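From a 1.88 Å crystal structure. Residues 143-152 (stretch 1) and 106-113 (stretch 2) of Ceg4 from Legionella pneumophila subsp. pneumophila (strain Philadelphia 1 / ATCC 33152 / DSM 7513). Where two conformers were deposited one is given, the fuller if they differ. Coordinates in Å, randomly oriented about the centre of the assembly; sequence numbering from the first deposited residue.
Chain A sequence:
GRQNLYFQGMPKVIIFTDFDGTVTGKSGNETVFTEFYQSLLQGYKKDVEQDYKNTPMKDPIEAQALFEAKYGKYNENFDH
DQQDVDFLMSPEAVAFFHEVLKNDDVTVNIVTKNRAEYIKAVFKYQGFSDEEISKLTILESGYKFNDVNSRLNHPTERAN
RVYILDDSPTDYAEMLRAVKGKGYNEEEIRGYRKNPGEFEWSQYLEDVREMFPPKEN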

ATOM      1  N   TYR A 143     -13.611   2.691  -6.024  1.00 13.22           N
ATOM      2  CA  TYR A 143     -14.006   4.093  -6.036  1.00 14.19           C
ATOM      3  C   TYR A 143     -13.286   4.719  -4.850  1.00 14.47           C
ATOM      4  O   TYR A 143     -13.743   4.602  -3.702  1.00 12.00           O
ATOM      5  CB  TYR A 143     -15.522   4.238  -5.923  1.00 15.86           C
ATOM      6  CG  TYR A 143     -16.002   5.675  -6.022  1.00 16.03           C
ATOM      7  CD1 TYR A 143     -15.256   6.646  -6.717  1.00 14.51           C
ATOM      8  CD2 TYR A 143     -17.216   6.057  -5.427  1.00 16.66           C
ATOM      9  CE1 TYR A 143     -15.719   7.956  -6.835  1.00 17.48           C
ATOM     10  CE2 TYR A 143     -17.667   7.338  -5.511  1.00 17.53           C
ATOM     11  CZ  TYR A 143     -16.933   8.280  -6.213  1.00 19.52           C
ATOM     12  OH  TYR A 143     -17.430   9.535  -6.252  1.00 21.29           O
ATOM     13  N   LYS A 144     -12.138   5.361  -5.126  1.00 11.14           N
ATOM     14  CA  LYS A 144     -11.283   5.795  -4.031  1.00 10.36           C
ATOM     15  C   LYS A 144     -11.937   6.875  -3.166  1.00 11.48           C
ATOM     16  O   LYS A 144     -11.700   6.919  -1.951  1.00 11.53           O
ATOM     17  CB  LYS A 144      -9.935   6.269  -4.597  1.00 11.03           C
ATOM     18  CG  LYS A 144      -9.184   5.137  -5.321  1.00 10.21           C
ATOM     19  CD  LYS A 144      -7.636   5.309  -5.240  1.00 15.28           C
ATOM     20  CE  LYS A 144      -6.948   4.247  -6.072  1.00 16.33           C
ATOM     21  NZ  LYS A 144      -5.442   4.278  -6.031  1.00 13.00           N
ATOM     22  N   PHE A 145     -12.723   7.772  -3.762  1.00 12.78           N
ATOM     23  CA  PHE A 145     -13.391   8.778  -2.937  1.00 13.07           C
ATOM     24  C   PHE A 145     -14.248   8.112  -1.865  1.00 11.45           C
ATOM     25  O   PHE A 145     -14.203   8.500  -0.697  1.00 11.54           O
ATOM     26  CB  PHE A 145     -14.271   9.718  -3.770  1.00 14.17           C
ATOM     27  CG  PHE A 145     -15.076  10.671  -2.900  1.00 17.89           C
ATOM     28  CD1 PHE A 145     -14.495  11.816  -2.410  1.00 13.68           C
ATOM     29  CD2 PHE A 145     -16.366  10.351  -2.496  1.00 16.90           C
ATOM     30  CE1 PHE A 145     -15.219  12.698  -1.569  1.00 14.50           C
ATOM     31  CE2 PHE A 145     -17.087  11.185  -1.659  1.00 16.29           C
ATOM     32  CZ  PHE A 145     -16.499  12.386  -1.194  1.00 17.11           C
ATOM     33  N   ASN A 146     -15.060   7.118  -2.252  1.00 11.54           N
ATOM     34  CA  ASN A 146     -15.946   6.499  -1.267  1.00 15.64           C
ATOM     35  C   ASN A 146     -15.141   5.710  -0.260  1.00 13.84           C
ATOM     36  O   ASN A 146     -15.477   5.688   0.937  1.00 14.65           O
ATOM     37  CB  ASN A 146     -16.964   5.580  -1.957  1.00 19.61           C
ATOM     38  CG  ASN A 146     -18.274   6.307  -2.289  1.00 27.14           C
ATOM     39  OD1 ASN A 146     -18.445   7.515  -1.994  1.00 30.45           O
ATOM     40  ND2 ASN A 146     -19.204   5.584  -2.931  1.00 27.95           N
ATOM     41  N   ASP A 147     -14.074   5.047  -0.721  1.00 11.61           N
ATOM     42  CA  ASP A 147     -13.268   4.266   0.210  1.00 14.67           C
ATOM     43  C   ASP A 147     -12.628   5.162   1.272  1.00 12.01           C
ATOM     44  O   ASP A 147     -12.637   4.824   2.462  1.00 11.53           O
ATOM     45  CB  ASP A 147     -12.211   3.471  -0.542  1.00 14.80           C
ATOM     46  CG  ASP A 147     -12.756   2.119  -1.077  1.00 21.61           C
ATOM     47  OD1 ASP A 147     -13.900   1.742  -0.732  1.00 26.45           O
ATOM     48  OD2 ASP A 147     -12.059   1.428  -1.846  1.00 24.07           O
ATOM     49  N   VAL A 148     -12.045   6.292   0.873  1.00 10.77           N
ATOM     50  CA  VAL A 148     -11.410   7.157   1.880  1.00 13.37           C
ATOM     51  C   VAL A 148     -12.478   7.870   2.728  1.00 11.19           C
ATOM     52  O   VAL A 148     -12.317   8.083   3.947  1.00 12.55           O
ATOM     53  CB  VAL A 148     -10.478   8.156   1.169  1.00 13.17           C
ATOM     54  CG1 VAL A 148      -9.896   9.219   2.134  1.00 13.13           C
ATOM     55  CG2 VAL A 148      -9.387   7.364   0.422  1.00 12.61           C
ATOM     56  N   ASN A 149     -13.559   8.309   2.082  1.00 11.60           N
ATOM     57  CA  ASN A 149     -14.606   8.994   2.815  1.00 12.65           C
ATOM     58  C   ASN A 149     -15.177   8.090   3.897  1.00 13.05           C
ATOM     59  O   ASN A 149     -15.390   8.519   5.040  1.00 13.97           O
ATOM     60  CB  ASN A 149     -15.709   9.434   1.858  1.00 13.94           C
ATOM     61  CG  ASN A 149     -16.812  10.213   2.577  1.00 16.79           C
ATOM     62  OD1 ASN A 149     -16.579  11.335   3.018  1.00 21.39           O
ATOM     63  ND2 ASN A 149     -18.012   9.623   2.697  1.00 17.65           N
ATOM     64  N   SER A 150     -15.459   6.840   3.544  1.00 12.63           N
ATOM     65  CA  SER A 150     -16.022   5.907   4.516  0.59 15.22           C
ATOM     66  C   SER A 150     -15.008   5.565   5.611  1.00 14.58           C
ATOM     67  O   SER A 150     -15.348   5.490   6.794  1.00 15.73           O
ATOM     68  CB  SER A 150     -16.480   4.636   3.794  0.59 14.91           C
ATOM     69  OG  SER A 150     -17.663   4.865   3.057  0.59 15.42           O
ATOM     70  N   ARG A 151     -13.762   5.346   5.235  1.00 12.25           N
ATOM     71  CA  ARG A 151     -12.739   5.017   6.223  1.00 14.51           C
ATOM     72  C   ARG A 151     -12.507   6.169   7.209  1.00 14.13           C
ATOM     73  O   ARG A 151     -12.408   5.948   8.428  1.00 14.74           O
ATOM     74  CB  ARG A 151     -11.456   4.660   5.485  1.00 11.20           C
ATOM     75  CG  ARG A 151     -10.335   4.281   6.429  1.00 14.45           C
ATOM     76  CD  ARG A 151     -10.694   2.986   7.162  1.00 15.25           C
ATOM     77  NE  ARG A 151      -9.495   2.498   7.833  1.00 16.70           N
ATOM     78  CZ  ARG A 151      -9.485   1.965   9.042  1.00 17.78           C
ATOM     79  NH1 ARG A 151     -10.608   1.910   9.740  1.00 18.77           N
ATOM     80  NH2 ARG A 151      -8.347   1.496   9.532  1.00 17.85           N
ATOM     81  N   LEU A 152     -12.460   7.409   6.725  1.00 13.29           N
ATOM     82  CA  LEU A 152     -12.234   8.534   7.647  1.00 16.20           C
ATOM     83  C   LEU A 152     -13.452   8.817   8.528  1.00 17.08           C
ATOM     84  O   LEU A 152     -13.334   9.506   9.555  1.00 18.01           O
ATOM     85  CB  LEU A 152     -11.854   9.791   6.865  1.00 19.72           C
ATOM     86  CG  LEU A 152     -10.410   9.917   6.379  1.00 17.88           C
ATOM     87  CD1 LEU A 152     -10.248  11.212   5.539  1.00 17.78           C
ATOM     88  CD2 LEU A 152      -9.467   9.939   7.586  1.00 17.53           C
TER
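Stretch 2 (106-113) VTVNIVTK

Residues 106-111 form an extended β-strand that runs nearly antiparallel to the helix beginning at Lys 144, with an angle of 158° between their N-to-C directions and a closest axial approach of 9.7 Å. Thr 112 and Lys 113 continue beyond the strand as loop. Because side chains alternate along a strand, Thr 107, Asn 109 and Val 111 point toward the helix, whereas Val 108 points away. The backbones come nearest where the CA atoms of Val 111 and Lys 144 lie 6.4 Å apart.

Apolar packing centres on Val 111, the strand residue most covered by the helix. Its CG1 lies 3.7 Å from CG of Lys 144 and 3.9 Å from CB of Asp 147, and its CG2 lies 4.1 Å from CG2 of Val 148.

Two direct hydrogen bonds join the elements. The extended Lys 144 side chain carries NZ to within 3.0 Å of the carbonyl O of Val 111, while Arg 151 NE donates to Asn 109 OD1 at 2.8 Å, almost linearly and at the guanidinium edge. The same guanidinium also makes a van der Waals contact, NH2 of Arg 151 lying 3.6 Å from CG2 of Thr 107. A water links the elements, its O 2.7 Å from OD2 of Asp 147 and 2.9 Å from O of Thr 112; both are acceptors, but with more acceptors in reach than protons they need not be served at the same time.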

ATOM      1  N   VAL A 106       0.372   4.787  13.614  1.00 19.58           N
ATOM      2  CA  VAL A 106       0.273   5.039  12.182  1.00 17.55           C
ATOM      3  C   VAL A 106      -0.728   4.052  11.601  1.00 21.70           C
ATOM      4  O   VAL A 106      -0.558   2.836  11.744  1.00 25.48           O
ATOM      5  CB  VAL A 106       1.628   4.881  11.477  1.00 17.12           C
ATOM      6  CG1 VAL A 106       1.430   5.137   9.979  1.00 17.16           C
ATOM      7  CG2 VAL A 106       2.606   5.862  12.050  1.00 18.84           C
ATOM      8  N   THR A 107      -1.773   4.554  10.965  1.00 18.36           N
ATOM      9  CA  THR A 107      -2.741   3.681  10.309  1.00 17.43           C
ATOM     10  C   THR A 107      -2.478   3.665   8.810  1.00 15.81           C
ATOM     11  O   THR A 107      -2.471   4.711   8.164  1.00 16.47           O
ATOM     12  CB  THR A 107      -4.166   4.136  10.606  1.00 19.51           C
ATOM     13  OG1 THR A 107      -4.372   4.095  12.029  1.00 21.23           O
ATOM     14  CG2 THR A 107      -5.159   3.209   9.915  1.00 21.16           C
ATOM     15  N   VAL A 108      -2.245   2.480   8.259  1.00 12.86           N
ATOM     16  CA  VAL A 108      -1.862   2.319   6.863  1.00 14.63           C
ATOM     17  C   VAL A 108      -3.052   1.766   6.093  1.00 14.52           C
ATOM     18  O   VAL A 108      -3.452   0.613   6.301  1.00 16.09           O
ATOM     19  CB  VAL A 108      -0.660   1.394   6.708  1.00 14.39           C
ATOM     20  CG1 VAL A 108      -0.225   1.404   5.286  1.00 14.44           C
ATOM     21  CG2 VAL A 108       0.453   1.914   7.580  1.00 19.49           C
ATOM     22  N   ASN A 109      -3.607   2.584   5.200  1.00 11.86           N
ATOM     23  CA  ASN A 109      -4.695   2.182   4.319  1.00 12.51           C
ATOM     24  C   ASN A 109      -4.146   2.159   2.908  1.00 11.75           C
ATOM     25  O   ASN A 109      -3.719   3.193   2.394  1.00 13.48           O
ATOM     26  CB  ASN A 109      -5.863   3.156   4.362  1.00 12.20           C
ATOM     27  CG  ASN A 109      -6.408   3.356   5.772  1.00 14.11           C
ATOM     28  OD1 ASN A 109      -7.138   2.486   6.298  1.00 12.78           O
ATOM     29  ND2 ASN A 109      -6.070   4.495   6.404  1.00 14.69           N
ATOM     30  N   ILE A 110      -4.267   1.027   2.257  1.00  8.75           N
ATOM     31  CA  ILE A 110      -3.976   0.929   0.836  1.00  9.79           C
ATOM     32  C   ILE A 110      -5.304   0.963   0.085  1.00 11.75           C
ATOM     33  O   ILE A 110      -6.211   0.181   0.376  1.00 12.85           O
ATOM     34  CB  ILE A 110      -3.203  -0.353   0.523  1.00 13.50           C
ATOM     35  CG1 ILE A 110      -1.862  -0.345   1.275  1.00 12.98           C
ATOM     36  CG2 ILE A 110      -3.009  -0.460  -1.039  1.00 11.14           C
ATOM     37  CD1 ILE A 110      -1.058  -1.672   1.095  1.00 17.30           C
ATOM     38  N   VAL A 111      -5.441   1.888  -0.847  1.00  9.64           N
ATOM     39  CA  VAL A 111      -6.696   2.086  -1.560  1.00 10.09           C
ATOM     40  C   VAL A 111      -6.418   1.790  -3.023  1.00  9.23           C
ATOM     41  O   VAL A 111      -5.567   2.438  -3.636  1.00 10.34           O
ATOM     42  CB  VAL A 111      -7.207   3.524  -1.384  1.00 11.02           C
ATOM     43  CG1 VAL A 111      -8.611   3.672  -1.925  1.00 10.38           C
ATOM     44  CG2 VAL A 111      -7.096   3.999   0.158  1.00 11.62           C
ATOM     45  N   THR A 112      -7.131   0.825  -3.585  1.00 10.08           N
ATOM     46  CA  THR A 112      -6.590   0.212  -4.778  1.00 10.35           C
ATOM     47  C   THR A 112      -7.714  -0.312  -5.672  1.00  9.71           C
ATOM     48  O   THR A 112      -8.808  -0.620  -5.202  1.00 12.21           O
ATOM     49  CB  THR A 112      -5.649  -0.936  -4.329  1.00  8.56           C
ATOM     50  OG1 THR A 112      -4.982  -1.427  -5.454  1.00 10.43           O
ATOM     51  CG2 THR A 112      -6.427  -2.088  -3.660  1.00 10.61           C
ATOM     52  N   LYS A 113      -7.434  -0.464  -6.939  1.00  9.86           N
ATOM     53  CA  LYS A 113      -8.309  -1.261  -7.798  1.00 10.42           C
ATOM     54  C   LYS A 113      -7.732  -2.655  -8.026  1.00 12.65           C
ATOM     55  O   LYS A 113      -8.289  -3.435  -8.834  1.00 12.72           O
ATOM     56  CB  LYS A 113      -8.549  -0.574  -9.147  1.00 11.49           C
ATOM     57  CG  LYS A 113      -9.270   0.775  -9.033  1.00 13.62           C
ATOM     58  CD  LYS A 113      -9.117   1.635 -10.304  1.00 16.82           C
ATOM     59  CE  LYS A 113      -9.386   3.085  -9.831  1.00 17.81           C
ATOM     60  NZ  LYS A 113      -9.282   4.082 -10.890  1.00 20.54           N
TER
HETATM   61  O   HOH W   1     -10.673   1.357  -4.121  1.00 13.27           O